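Local coordinates for YncI copper-binding domain-containing protein (Nocardia farcinica, PDB 3ESM) that is of unknown function but probably binds copper as part of a membrane-anchored protein, this domain having an immunoglobulin-like fold, at residues A[29-34]-A[108-113]; A[53-58]-A[72-77]; A[21-26]-A[85-90]; A[115-120]-A[129-134]; A[35-40]-A[68-73]. The protein carries 2 engineered substitutions. All coordinates share one frame; numbering follows the deposited sequence.

Contact 1: residues A[29-34]-A[108-113]; sequences ETAATT and TYSDGR
Ser110 grips the backbone of Ala32 from both ends: Ala32 N gives a nearly straight bond (170°) to Ser110 OG at 2.9 Å, while Ser110 N donates, less straight, to Ala32 O at 2.8 Å. The hydroxyl can reach because chi1 (56°) sets OG between the backbone N and the carbonyl carbon of Ser110. Thr34 N to Thr108 O, 2.8 Å, continues the pairing.

These bonds flank Thr33 and Tyr109, an antiparallel non-hydrogen-bonded pair where strands 33-43 and 100-109 meet within the immunoglobulin-like fold. A type I turn from Tyr109 to Gly112 carries the chain toward strand 114-117, and an Asx turn, Arg113 N to Asp111 OD1, overlaps it.

Packing contacts gather round the Tyr109 ring. Thr33 OG1 stands over one face toward the rim, NH2 of Arg113 lies over the opposite face, and the Ala31 carbonyl meets the edge; Ala31 CB is 3.9 Å from Tyr109 CD1. The phenol OH bonds to Glu27 N, and Thr33 OG1 to Gln107 and Thr26.

Among charged groups, Asp111 OD2 takes a salt bridge from Arg113 NE (2.8 Å) and a water shared with Thr30 OG1. Ser110 O bonds Ser68 OG of the second subunit.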
# COMPACT_ATOMS: atom_id res chain seq x y z
N GLU A 29 -17.01 -7.13 1.75
CA GLU A 29 -17.93 -7.50 2.82
C GLU A 29 -17.22 -7.93 4.10
O GLU A 29 -17.85 -8.04 5.16
CB GLU A 29 -18.90 -8.57 2.35
CG GLU A 29 -19.83 -8.02 1.29
CD GLU A 29 -20.92 -8.99 0.95
OE1 GLU A 29 -20.72 -10.20 1.19
OE2 GLU A 29 -21.98 -8.53 0.46
N THR A 30 -15.91 -8.17 4.02
CA THR A 30 -15.18 -8.67 5.16
C THR A 30 -13.91 -7.89 5.51
O THR A 30 -13.54 -7.79 6.68
CB THR A 30 -14.77 -10.12 4.93
OG1 THR A 30 -14.19 -10.23 3.62
CG2 THR A 30 -16.02 -11.01 5.03
N ALA A 31 -13.22 -7.37 4.50
CA ALA A 31 -11.91 -6.74 4.74
C ALA A 31 -12.08 -5.23 4.91
O ALA A 31 -13.05 -4.64 4.41
CB ALA A 31 -11.01 -7.03 3.56
N ALA A 32 -11.13 -4.60 5.62
CA ALA A 32 -11.24 -3.18 5.96
C ALA A 32 -10.15 -2.40 5.24
O ALA A 32 -9.13 -2.99 4.89
CB ALA A 32 -11.06 -3.01 7.47
N THR A 33 -10.36 -1.12 4.99
CA THR A 33 -9.30 -0.32 4.38
C THR A 33 -8.29 0.06 5.47
O THR A 33 -8.66 0.69 6.47
CB THR A 33 -9.84 0.98 3.78
OG1 THR A 33 -10.75 0.64 2.72
CG2 THR A 33 -8.67 1.81 3.21
N THR A 34 -7.02 -0.27 5.22
CA THR A 34 -5.93 -0.02 6.19
C THR A 34 -4.85 0.95 5.73
O THR A 34 -4.06 1.44 6.55
CB THR A 34 -5.24 -1.31 6.62
OG1 THR A 34 -4.68 -1.96 5.46
CG2 THR A 34 -6.27 -2.23 7.31
N THR A 108 -5.31 -0.07 0.22
CA THR A 108 -4.93 -1.35 0.76
C THR A 108 -6.00 -1.85 1.72
O THR A 108 -6.48 -1.07 2.56
CB THR A 108 -3.60 -1.22 1.57
OG1 THR A 108 -2.52 -0.84 0.70
CG2 THR A 108 -3.27 -2.54 2.25
N TYR A 109 -6.31 -3.15 1.61
CA TYR A 109 -7.27 -3.82 2.50
C TYR A 109 -6.57 -4.74 3.47
O TYR A 109 -5.47 -5.21 3.20
CB TYR A 109 -8.24 -4.64 1.69
CG TYR A 109 -9.32 -3.81 1.04
CD1 TYR A 109 -10.58 -3.72 1.61
CD2 TYR A 109 -9.09 -3.15 -0.17
CE1 TYR A 109 -11.58 -3.01 1.01
CE2 TYR A 109 -10.10 -2.44 -0.79
CZ TYR A 109 -11.35 -2.38 -0.19
OH TYR A 109 -12.40 -1.67 -0.75
N SER A 110 -7.24 -4.99 4.60
CA SER A 110 -6.68 -5.82 5.64
C SER A 110 -6.33 -7.24 5.21
O SER A 110 -5.51 -7.91 5.88
CB SER A 110 -7.67 -5.89 6.78
OG SER A 110 -8.93 -6.34 6.32
N ASP A 111 -6.97 -7.73 4.16
CA ASP A 111 -6.69 -9.10 3.67
C ASP A 111 -5.51 -9.17 2.70
O ASP A 111 -5.24 -10.24 2.10
CB ASP A 111 -7.94 -9.71 3.02
CG ASP A 111 -8.40 -8.96 1.79
OD1 ASP A 111 -7.69 -8.03 1.34
OD2 ASP A 111 -9.52 -9.29 1.29
N GLY A 112 -4.81 -8.05 2.53
CA GLY A 112 -3.63 -8.03 1.69
C GLY A 112 -3.86 -7.50 0.28
O GLY A 112 -2.89 -7.20 -0.42
N ARG A 113 -5.11 -7.42 -0.16
CA ARG A 113 -5.41 -6.90 -1.50
C ARG A 113 -5.17 -5.38 -1.58
O ARG A 113 -5.36 -4.67 -0.60
CB ARG A 113 -6.87 -7.21 -1.88
CG ARG A 113 -7.18 -8.71 -1.92
CD ARG A 113 -8.65 -8.96 -2.40
NE ARG A 113 -9.66 -8.55 -1.41
CZ ARG A 113 -10.38 -7.43 -1.46
NH1 ARG A 113 -10.26 -6.57 -2.47
NH2 ARG A 113 -11.25 -7.16 -0.50
O HOH W 1 -11.14 -10.83 2.87
O HOH W 2 -3.53 -4.38 5.13

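Contact 2: residues A[53-58]-A[72-77]. With DMS (dimethyl sulfoxide), chain D.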
# COMPACT_ATOMS: atom_id res chain seq x y z
N GLY A 53 -5.35 7.81 15.02
CA GLY A 53 -5.29 6.41 14.64
C GLY A 53 -4.65 6.16 13.29
O GLY A 53 -4.54 5.00 12.89
N TRP A 54 -4.24 7.21 12.59
CA TRP A 54 -3.57 7.05 11.27
C TRP A 54 -2.28 7.84 11.25
O TRP A 54 -2.18 8.90 11.91
CB TRP A 54 -4.46 7.60 10.15
CG TRP A 54 -5.76 6.86 10.02
CD1 TRP A 54 -6.87 6.95 10.84
CD2 TRP A 54 -6.09 5.90 9.02
NE1 TRP A 54 -7.87 6.11 10.38
CE2 TRP A 54 -7.43 5.46 9.26
CE3 TRP A 54 -5.41 5.41 7.91
CZ2 TRP A 54 -8.06 4.48 8.47
CZ3 TRP A 54 -6.07 4.43 7.09
CH2 TRP A 54 -7.38 4.00 7.39
N THR A 55 -1.29 7.34 10.52
CA THR A 55 -0.06 8.09 10.32
C THR A 55 0.03 8.49 8.86
O THR A 55 -0.30 7.69 8.01
CB THR A 55 1.16 7.27 10.74
OG1 THR A 55 1.07 7.07 12.18
CG2 THR A 55 2.43 8.03 10.39
N ALA A 56 0.42 9.72 8.58
CA ALA A 56 0.56 10.17 7.19
C ALA A 56 2.02 10.49 6.86
O ALA A 56 2.78 11.03 7.71
CB ALA A 56 -0.32 11.36 6.90
N ARG A 57 2.43 10.13 5.64
CA ARG A 57 3.74 10.54 5.12
C ARG A 57 3.49 11.22 3.78
O ARG A 57 2.63 10.79 3.01
CB ARG A 57 4.73 9.38 4.90
CG ARG A 57 4.33 8.35 3.91
CD ARG A 57 5.42 7.23 3.86
NE ARG A 57 6.62 7.65 3.13
CZ ARG A 57 7.86 7.70 3.64
NH1 ARG A 57 8.11 7.37 4.92
NH2 ARG A 57 8.84 8.09 2.85
N VAL A 58 4.26 12.27 3.52
CA VAL A 58 4.20 12.94 2.22
C VAL A 58 5.57 12.76 1.59
O VAL A 58 6.56 13.23 2.16
CB VAL A 58 3.84 14.45 2.40
CG1 VAL A 58 4.05 15.22 1.06
CG2 VAL A 58 2.42 14.59 2.91
N THR A 72 -1.81 5.56 6.81
CA THR A 72 -1.72 4.15 7.20
C THR A 72 -2.33 4.03 8.56
O THR A 72 -2.01 4.82 9.45
CB THR A 72 -0.26 3.70 7.32
OG1 THR A 72 0.41 3.93 6.07
CG2 THR A 72 -0.22 2.18 7.65
N ALA A 73 -3.21 3.04 8.72
CA ALA A 73 -3.87 2.82 10.02
C ALA A 73 -2.85 2.30 11.03
O ALA A 73 -2.09 1.37 10.74
CB ALA A 73 -5.01 1.81 9.81
N ASP A 74 -2.73 3.00 12.18
CA ASP A 74 -1.89 2.51 13.27
C ASP A 74 -2.27 1.12 13.74
O ASP A 74 -3.41 0.72 13.70
CB ASP A 74 -1.99 3.45 14.48
CG ASP A 74 -1.56 4.85 14.16
OD1 ASP A 74 -0.84 5.03 13.16
OD2 ASP A 74 -1.97 5.77 14.90
N PRO A 75 -1.29 0.40 14.30
CA PRO A 75 -1.54 -0.93 14.90
C PRO A 75 -2.66 -0.83 15.94
O PRO A 75 -2.67 0.10 16.77
CB PRO A 75 -0.19 -1.25 15.54
CG PRO A 75 0.79 -0.58 14.66
CD PRO A 75 0.12 0.76 14.32
N GLY A 76 -3.59 -1.77 15.94
CA GLY A 76 -4.74 -1.70 16.84
C GLY A 76 -5.96 -1.03 16.25
O GLY A 76 -7.08 -1.33 16.66
N ASN A 77 -5.74 -0.09 15.32
CA ASN A 77 -6.85 0.50 14.58
C ASN A 77 -7.27 -0.48 13.51
O ASN A 77 -6.45 -0.80 12.65
CB ASN A 77 -6.35 1.82 13.97
CG ASN A 77 -7.42 2.54 13.18
OD1 ASN A 77 -8.53 2.02 12.99
ND2 ASN A 77 -7.10 3.74 12.70
S DMS D . -4.64 -4.92 13.64
O DMS D . -3.32 -3.97 14.28
C1 DMS D . -4.92 -6.40 14.65
C2 DMS D . -6.14 -3.97 14.01
O HOH W 3 -1.00 8.38 14.73
O HOH W 4 1.83 6.24 6.23
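CG of Asn77 is anti to its backbone N (chi1 -180°), and the amide beyond it meets Gly53 and Trp54; CG of Trp54 is anti to the carbonyl carbon (chi1 -63°), and its indole packs on Ala73. Two donors converge on Gly53 O from opposite faces of its carbonyl plane: Asn77 ND2 at 2.9 Å, well above that plane, and Asp74 N at 2.8 Å. The same ND2 lies over the five-membered part of the indole, amide and ring planes 87° apart, while Ala73 CB sits almost squarely over the six-membered ring, 3.9 Å from its centroid, in a CH-pi contact. On the other side of the sheet Thr55 OG1 donates to Asp74 OD1, 3.0 Å, on the syn side of the carboxylate, and a water joins Asp74 OD2 to Trp54 O. Thr55 and Thr72 exchange both backbone bonds of a hydrogen-bonded antiparallel pair. A type II turn from Asp74 to Asn77 follows, and Gly76 N binds a dimethyl sulfoxide probably left from crystallisation. This is the open end of the hairpin 54-60/66-73: Phe88 of strand 85-93 meets the indole edge-to-face, strand 33-43 bonds Ala73 through Thr34, and Arg57 of the second subunit bonds Asn77 O.

Contact 3: residues A[21-26]-A[85-90]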
# COMPACT_ATOMS: atom_id res chain seq x y z
N THR A 21 -10.31 16.66 -0.28
CA THR A 21 -10.80 15.58 0.57
C THR A 21 -11.06 14.38 -0.31
O THR A 21 -11.81 14.48 -1.28
CB THR A 21 -12.13 15.98 1.23
OG1 THR A 21 -11.90 17.00 2.22
CG2 THR A 21 -12.80 14.75 1.89
N PHE A 22 -10.42 13.25 -0.00
CA PHE A 22 -10.64 11.99 -0.73
C PHE A 22 -11.55 11.13 0.12
O PHE A 22 -11.21 10.80 1.25
CB PHE A 22 -9.32 11.26 -0.99
CG PHE A 22 -8.41 12.02 -1.90
CD1 PHE A 22 -8.60 11.99 -3.27
CD2 PHE A 22 -7.40 12.80 -1.38
CE1 PHE A 22 -7.78 12.72 -4.11
CE2 PHE A 22 -6.56 13.56 -2.22
CZ PHE A 22 -6.76 13.53 -3.58
N ARG A 23 -12.73 10.79 -0.41
CA ARG A 23 -13.66 9.97 0.34
C ARG A 23 -13.60 8.59 -0.26
O ARG A 23 -13.88 8.41 -1.45
CB ARG A 23 -15.08 10.53 0.26
CG ARG A 23 -16.06 9.81 1.17
CD ARG A 23 -17.41 10.52 1.20
NE ARG A 23 -18.23 9.99 2.27
CZ ARG A 23 -19.32 9.25 2.08
NH1 ARG A 23 -19.71 8.99 0.84
NH2 ARG A 23 -20.01 8.80 3.12
N VAL A 24 -13.22 7.62 0.57
CA VAL A 24 -12.92 6.27 0.11
C VAL A 24 -13.88 5.23 0.67
O VAL A 24 -14.01 5.11 1.90
CB VAL A 24 -11.52 5.90 0.61
CG1 VAL A 24 -11.15 4.45 0.20
CG2 VAL A 24 -10.50 6.96 0.12
N PRO A 25 -14.52 4.45 -0.22
CA PRO A 25 -15.46 3.42 0.25
C PRO A 25 -14.75 2.12 0.51
O PRO A 25 -13.88 1.76 -0.25
CB PRO A 25 -16.34 3.19 -0.96
CG PRO A 25 -15.38 3.38 -2.14
CD PRO A 25 -14.49 4.53 -1.69
N THR A 26 -15.15 1.39 1.56
CA THR A 26 -14.64 0.05 1.75
C THR A 26 -15.53 -0.93 1.00
O THR A 26 -16.66 -1.19 1.41
CB THR A 26 -14.54 -0.28 3.27
OG1 THR A 26 -13.51 0.55 3.83
CG2 THR A 26 -14.13 -1.72 3.49
N PHE A 85 -17.27 4.58 4.82
CA PHE A 85 -16.44 5.47 4.02
C PHE A 85 -15.49 6.17 4.98
O PHE A 85 -15.77 6.30 6.16
CB PHE A 85 -17.32 6.53 3.34
CG PHE A 85 -18.25 5.97 2.29
CD1 PHE A 85 -17.99 6.17 0.95
CD2 PHE A 85 -19.37 5.25 2.65
CE1 PHE A 85 -18.83 5.64 -0.02
CE2 PHE A 85 -20.22 4.73 1.70
CZ PHE A 85 -19.95 4.93 0.36
N GLN A 86 -14.35 6.64 4.48
CA GLN A 86 -13.47 7.45 5.31
C GLN A 86 -12.95 8.60 4.47
O GLN A 86 -12.63 8.39 3.29
CB GLN A 86 -12.28 6.61 5.78
CG GLN A 86 -11.18 7.44 6.42
CD GLN A 86 -11.57 7.92 7.77
OE1 GLN A 86 -12.05 7.14 8.61
NE2 GLN A 86 -11.40 9.22 8.01
N ARG A 87 -12.84 9.79 5.07
CA ARG A 87 -12.22 10.93 4.40
C ARG A 87 -10.73 11.05 4.74
O ARG A 87 -10.31 10.85 5.89
CB ARG A 87 -12.92 12.24 4.78
CG ARG A 87 -14.36 12.36 4.32
CD ARG A 87 -14.95 13.66 4.90
NE ARG A 87 -14.60 13.78 6.32
CZ ARG A 87 -13.73 14.66 6.82
NH1 ARG A 87 -13.12 15.55 6.03
NH2 ARG A 87 -13.47 14.68 8.13
N PHE A 88 -9.93 11.34 3.73
CA PHE A 88 -8.50 11.54 3.89
C PHE A 88 -8.27 12.92 3.30
O PHE A 88 -8.59 13.15 2.12
CB PHE A 88 -7.75 10.48 3.08
CG PHE A 88 -7.93 9.09 3.59
CD1 PHE A 88 -7.08 8.57 4.56
CD2 PHE A 88 -8.96 8.29 3.09
CE1 PHE A 88 -7.25 7.28 5.03
CE2 PHE A 88 -9.12 6.99 3.56
CZ PHE A 88 -8.27 6.50 4.53
N VAL A 89 -7.65 13.80 4.07
CA VAL A 89 -7.62 15.22 3.68
C VAL A 89 -6.19 15.74 3.55
O VAL A 89 -5.33 15.53 4.42
CB VAL A 89 -8.35 16.09 4.72
CG1 VAL A 89 -8.22 17.55 4.33
CG2 VAL A 89 -9.80 15.66 4.86
N VAL A 90 -5.91 16.37 2.41
CA VAL A 90 -4.59 16.93 2.22
C VAL A 90 -4.72 18.33 1.60
O VAL A 90 -5.50 18.52 0.68
CB VAL A 90 -3.70 16.00 1.35
CG1 VAL A 90 -4.29 15.82 -0.07
CG2 VAL A 90 -2.22 16.44 1.33
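Phe22 and Phe88 exchange both backbone hydrogen bonds, N of each to O of the other at 2.8 Å, and Val24 and Gln86 do the same two residues along, with Val24 N to Gln86 O at 2.9 Å. Between these antiparallel hydrogen-bonded pairs, Arg23 and Arg87 form a non-hydrogen-bonded one, their CA atoms 4.4 Å apart.

On the face that bears the arginines, the guanidinium of Arg23 lies flat on the Phe85 ring, planes 2° apart and centres separated by 3.9 Å. The overlap is displaced: NH1 stands over the CD1 rim, 3.3 Å from that Phe85 atom, and NH2 over CG. CG of Arg23 is anti to its backbone N (chi1 -173°), and the chain stays extended to NE, which carries the cation across to the diagonal neighbour. This is a stacked cation-pi pair on an exposed part of the sheet. Pro25 CB adds to the Phe85 ring at CE1, and the methyl CG2 of Thr21 packs on the aliphatic part of Arg87, 3.7 Å from Arg87 CG.

The other face is largely apolar, except for Gln86, whose NE2 bonds Arg87 O. Val24 CG2 touches Phe88 at CD2, 3.6 Å off, and Val90 CG1 meets the Phe22 ring in its plane at CE2. Beyond the pair, Phe88 meets Trp71, Phe22 meets Phe103 edge-to-face, and Val24 packs on Met36. A mixed face with the arginines and a mainly apolar face, the latter covered by the second sheet, make the arrangement of an immunoglobulin-like beta sandwich, with strands 18-25 and 85-93 at the middle of its four-stranded sheet.

Contact 4: residues A[115-120]-A[129-134]. With SO4 (sulfate ion), chain C.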
# COMPACT_ATOMS: atom_id res chain seq x y z
N VAL A 115 -6.35 -2.23 -4.15
CA VAL A 115 -7.18 -1.79 -5.27
C VAL A 115 -6.63 -0.53 -5.90
O VAL A 115 -6.41 0.47 -5.20
CB VAL A 115 -8.62 -1.59 -4.87
CG1 VAL A 115 -9.42 -1.07 -6.05
CG2 VAL A 115 -9.21 -2.90 -4.34
N ALA A 116 -6.41 -0.58 -7.22
CA ALA A 116 -5.87 0.57 -7.97
C ALA A 116 -7.00 1.44 -8.47
O ALA A 116 -7.93 0.93 -9.12
CB ALA A 116 -5.04 0.08 -9.15
N TRP A 117 -6.93 2.73 -8.18
CA TRP A 117 -7.91 3.70 -8.68
C TRP A 117 -7.14 4.58 -9.65
O TRP A 117 -6.74 5.70 -9.33
CB TRP A 117 -8.52 4.53 -7.55
CG TRP A 117 -9.31 3.74 -6.56
CD1 TRP A 117 -8.85 3.16 -5.40
CD2 TRP A 117 -10.70 3.45 -6.62
NE1 TRP A 117 -9.89 2.53 -4.75
CE2 TRP A 117 -11.04 2.70 -5.47
CE3 TRP A 117 -11.71 3.78 -7.53
CZ2 TRP A 117 -12.35 2.27 -5.22
CZ3 TRP A 117 -13.01 3.35 -7.30
CH2 TRP A 117 -13.32 2.60 -6.14
N ASN A 118 -6.92 4.03 -10.83
CA ASN A 118 -5.98 4.62 -11.78
C ASN A 118 -6.47 4.63 -13.22
O ASN A 118 -5.70 4.94 -14.13
CB ASN A 118 -4.61 3.95 -11.69
CG ASN A 118 -4.63 2.52 -12.15
OD1 ASN A 118 -5.70 1.96 -12.39
ND2 ASN A 118 -3.44 1.91 -12.25
N GLN A 119 -7.75 4.34 -13.42
CA GLN A 119 -8.28 4.30 -14.81
C GLN A 119 -8.64 5.70 -15.26
O GLN A 119 -9.03 6.54 -14.47
CB GLN A 119 -9.48 3.36 -14.88
CG GLN A 119 -9.07 1.92 -14.47
CD GLN A 119 -10.25 0.95 -14.33
OE1 GLN A 119 -11.37 1.35 -14.04
NE2 GLN A 119 -9.97 -0.34 -14.49
N PRO A 120 -8.55 5.95 -16.57
CA PRO A 120 -8.90 7.30 -17.03
C PRO A 120 -10.42 7.46 -17.05
O PRO A 120 -11.10 6.46 -16.89
CB PRO A 120 -8.33 7.34 -18.45
CG PRO A 120 -8.35 5.91 -18.92
CD PRO A 120 -8.05 5.08 -17.64
N GLU A 129 -14.65 1.13 -13.73
CA GLU A 129 -15.15 0.89 -12.39
C GLU A 129 -14.18 1.43 -11.30
O GLU A 129 -14.61 1.70 -10.18
CB GLU A 129 -15.37 -0.60 -12.17
CG GLU A 129 -16.51 -1.12 -13.03
CD GLU A 129 -16.99 -2.50 -12.61
OE1 GLU A 129 -16.75 -2.91 -11.45
OE2 GLU A 129 -17.62 -3.17 -13.45
N HIS A 130 -12.92 1.62 -11.68
CA HIS A 130 -11.91 2.21 -10.77
C HIS A 130 -11.17 3.42 -11.34
O HIS A 130 -9.95 3.40 -11.52
CB HIS A 130 -10.95 1.13 -10.33
CG HIS A 130 -11.61 0.11 -9.46
ND1 HIS A 130 -12.07 -1.09 -9.95
CD2 HIS A 130 -11.93 0.13 -8.15
CE1 HIS A 130 -12.62 -1.78 -8.97
NE2 HIS A 130 -12.56 -1.05 -7.86
N PRO A 131 -11.91 4.48 -11.66
CA PRO A 131 -11.29 5.67 -12.26
C PRO A 131 -10.44 6.37 -11.21
O PRO A 131 -10.78 6.33 -10.03
CB PRO A 131 -12.47 6.58 -12.55
CG PRO A 131 -13.53 6.18 -11.56
CD PRO A 131 -13.34 4.69 -11.34
N ALA A 132 -9.34 7.00 -11.64
CA ALA A 132 -8.64 7.94 -10.74
C ALA A 132 -9.55 9.10 -10.38
O ALA A 132 -10.20 9.68 -11.27
CB ALA A 132 -7.38 8.47 -11.44
N PRO A 133 -9.59 9.48 -9.09
CA PRO A 133 -10.33 10.66 -8.68
C PRO A 133 -9.81 11.90 -9.42
O PRO A 133 -8.59 12.06 -9.56
CB PRO A 133 -10.04 10.78 -7.19
CG PRO A 133 -9.18 9.68 -6.82
CD PRO A 133 -8.88 8.81 -7.97
N THR A 134 -10.71 12.76 -9.85
CA THR A 134 -10.30 13.86 -10.74
C THR A 134 -10.97 15.14 -10.31
O THR A 134 -12.10 15.11 -9.77
CB THR A 134 -10.62 13.46 -12.24
OG1 THR A 134 -9.87 12.29 -12.60
CG2 THR A 134 -10.25 14.59 -13.19
S SO4 C . -12.30 -3.22 -12.93
O1 SO4 C . -13.12 -3.68 -11.79
O2 SO4 C . -13.10 -3.27 -14.15
O3 SO4 C . -11.13 -4.09 -13.08
O4 SO4 C . -11.86 -1.84 -12.71
O HOH W 5 -10.26 9.25 -13.97
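His130 turns an edge of its imidazole to the face of Trp117: the six-membered ring of the indole and the imidazole have their planes at 66° and centroids 4.5 Å apart, an edge-to-face pair. CD2 makes the approach, lying over the indole face toward the rim, 3.5 Å from Trp117 CH2. CG1 of Val115 comes over the same indole face and also touches His130 CD2, at 3.5 Å, with the valine and histidine side chains crossing at about a right angle.

The other side of the imidazole looks to a sulfate, probably from the crystallisation liquor. His130 ND1 donates almost straight (176°) to sulfate O4 at 2.9 Å, and Gln119 NE2 reaches the same oxygen at 3.0 Å. The Gln119 amide is thus used at both ends: the chain is extended beyond CG, with CD anti to CA (chi2 173°), and OE1 takes His130 N at 2.8 Å, from a donor well above the carbonyl plane. Gln119 N to His130 O and Ala132 N to Gln119 O tie the main chains, and a water bridges Gln119 O and Ala132 O.

Trp117 NE1 is held by Gln107 of strand 100-109, whose backbone pairs with strand 114-117. The 129-134 segment crosses the end of that strand, and Pro133 then bonds through its backbone to Phe103, where strand 134-136 joins the same sheet.

Contact 5: residues A[35-40]-A[68-73]; sequences AMTVTL and SVTWTA. Engineered in segment 35-40: Met36 (natural residue Leu).
Met36 and Trp71, and again Val38 and Val69, exchange both backbone hydrogen bonds, with Val38 N to Val69 O at 2.8 Å. The two strands run 175° apart in direction, nearly perfectly antiparallel, and the CA-H groups of Ala35, Thr37, Thr70 and Ser68 approach opposing carbonyl oxygens between these bonds.

One side-chain hydrogen bond crosses in addition. Thr37 OG1 and Thr70 OG1 lie 2.7 Å apart in a non-hydrogen-bonded pair, and either hydroxyl may be the donor. In both residues OG1 is anti to the carbonyl carbon (chi1 -76° for Thr37), which brings the two hydroxyl oxygens together, while Thr70 CG2 also comes close to Thr37 OG1. Ser68 on this face spends its hydroxyl on Ser110 O of the second subunit.

The opposite face is apolar. Val38 CG2 meets the Trp71 ring at its edge, 4.0 Å from CZ3, and Val69 CG2 lies over one face of that indole from within its own strand. Val69 CG1 receives Val38 CB at 4.0 Å, and Leu40 CD1 at the same distance. Met36, an engineered residue in place of leucine, brings CG to 4.3 Å from Trp71 CE3 and leads its far end away from the indole.

Strand 33-43 is flanked by strand 100-109, which bonds to Ala35, Thr37 and Thr39, and strand 66-73 by strand 54-60. The apolar side faces strands 18-25 and 85-93 of the other sheet; the threonine side packs on the second subunit.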
# COMPACT_ATOMS: atom_id res chain seq x y z
N ALA A 35 -4.86 1.30 4.45
CA ALA A 35 -3.95 2.37 3.98
C ALA A 35 -4.48 2.94 2.68
O ALA A 35 -5.22 2.27 1.94
CB ALA A 35 -2.57 1.82 3.76
N MET A 36 -4.08 4.16 2.41
CA MET A 36 -4.43 4.81 1.15
C MET A 36 -3.22 5.58 0.68
O MET A 36 -2.69 6.39 1.44
CB MET A 36 -5.59 5.77 1.39
CG MET A 36 -6.00 6.61 0.19
SD MET A 36 -6.88 5.63 -1.08
CE MET A 36 -7.63 4.45 -0.07
N THR A 37 -2.82 5.38 -0.58
CA THR A 37 -1.72 6.16 -1.13
C THR A 37 -2.27 6.96 -2.30
O THR A 37 -2.92 6.38 -3.15
CB THR A 37 -0.57 5.22 -1.61
OG1 THR A 37 0.14 4.76 -0.42
CG2 THR A 37 0.41 5.99 -2.46
N VAL A 38 -2.02 8.26 -2.35
CA VAL A 38 -2.54 9.06 -3.46
C VAL A 38 -1.39 9.74 -4.16
O VAL A 38 -0.52 10.31 -3.51
CB VAL A 38 -3.52 10.14 -2.98
CG1 VAL A 38 -3.96 11.02 -4.16
CG2 VAL A 38 -4.72 9.49 -2.34
N THR A 39 -1.41 9.70 -5.49
CA THR A 39 -0.35 10.31 -6.29
C THR A 39 -0.70 11.78 -6.49
O THR A 39 -1.82 12.10 -6.91
CB THR A 39 -0.30 9.64 -7.66
OG1 THR A 39 0.14 8.28 -7.52
CG2 THR A 39 0.63 10.38 -8.58
N LEU A 40 0.24 12.69 -6.15
CA LEU A 40 -0.02 14.13 -6.18
C LEU A 40 0.68 14.75 -7.37
O LEU A 40 1.67 14.24 -7.85
CB LEU A 40 0.48 14.85 -4.92
CG LEU A 40 -0.15 14.33 -3.62
CD1 LEU A 40 0.59 14.93 -2.42
CD2 LEU A 40 -1.62 14.73 -3.58
N SER A 68 3.55 12.16 -3.64
CA SER A 68 2.47 11.29 -3.18
C SER A 68 2.28 11.47 -1.68
O SER A 68 3.11 12.08 -1.00
CB SER A 68 2.78 9.83 -3.48
OG SER A 68 3.74 9.31 -2.56
N VAL A 69 1.15 10.97 -1.19
CA VAL A 69 0.86 11.04 0.26
C VAL A 69 0.28 9.70 0.62
O VAL A 69 -0.47 9.10 -0.18
CB VAL A 69 -0.12 12.19 0.60
CG1 VAL A 69 -1.38 12.17 -0.31
CG2 VAL A 69 -0.52 12.14 2.10
N THR A 70 0.65 9.19 1.79
CA THR A 70 0.13 7.88 2.20
C THR A 70 -0.39 7.97 3.62
O THR A 70 0.31 8.54 4.50
CB THR A 70 1.20 6.78 2.18
OG1 THR A 70 1.72 6.61 0.86
CG2 THR A 70 0.62 5.45 2.70
N TRP A 71 -1.60 7.50 3.85
CA TRP A 71 -2.14 7.38 5.23
C TRP A 71 -2.19 5.91 5.58
O TRP A 71 -2.60 5.09 4.75
CB TRP A 71 -3.57 7.92 5.29
CG TRP A 71 -3.71 9.37 5.09
CD1 TRP A 71 -3.74 10.33 6.07
CD2 TRP A 71 -3.92 10.06 3.84
NE1 TRP A 71 -3.94 11.57 5.50
CE2 TRP A 71 -4.05 11.44 4.14
CE3 TRP A 71 -3.99 9.63 2.51
CZ2 TRP A 71 -4.30 12.40 3.15
CZ3 TRP A 71 -4.23 10.59 1.52
CH2 TRP A 71 -4.36 11.96 1.84
N THR A 72 -1.81 5.56 6.81
CA THR A 72 -1.72 4.15 7.20
C THR A 72 -2.33 4.03 8.56
O THR A 72 -2.01 4.82 9.45
CB THR A 72 -0.26 3.70 7.32
OG1 THR A 72 0.41 3.93 6.07
CG2 THR A 72 -0.22 2.18 7.65
N ALA A 73 -3.21 3.04 8.72
CA ALA A 73 -3.87 2.82 10.02
C ALA A 73 -2.85 2.30 11.03
O ALA A 73 -2.09 1.37 10.74
CB ALA A 73 -5.01 1.81 9.81

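In the fold
The five contacts sample both sheets of one sandwich. Contacts 1, 2, 4 and 5 belong to the six-stranded sheet, contact 3 to the four-stranded one, packed against contact 5 with centres about 11 Å apart. Contacts 2 and 5 share Thr72 and Ala73 on strand 66-73, and strand 33-43 links contact 5 to contact 1. Along the chain, contacts 2 and 5 are nested inside the loops closed by contacts 1 and 3, which themselves cross, while contact 4 follows last, its centre about 23 Å from that of contact 2. This interleaving binds distant segments into one domain, whose six-stranded sheet meets the second subunit at contacts 1, 2 and 5.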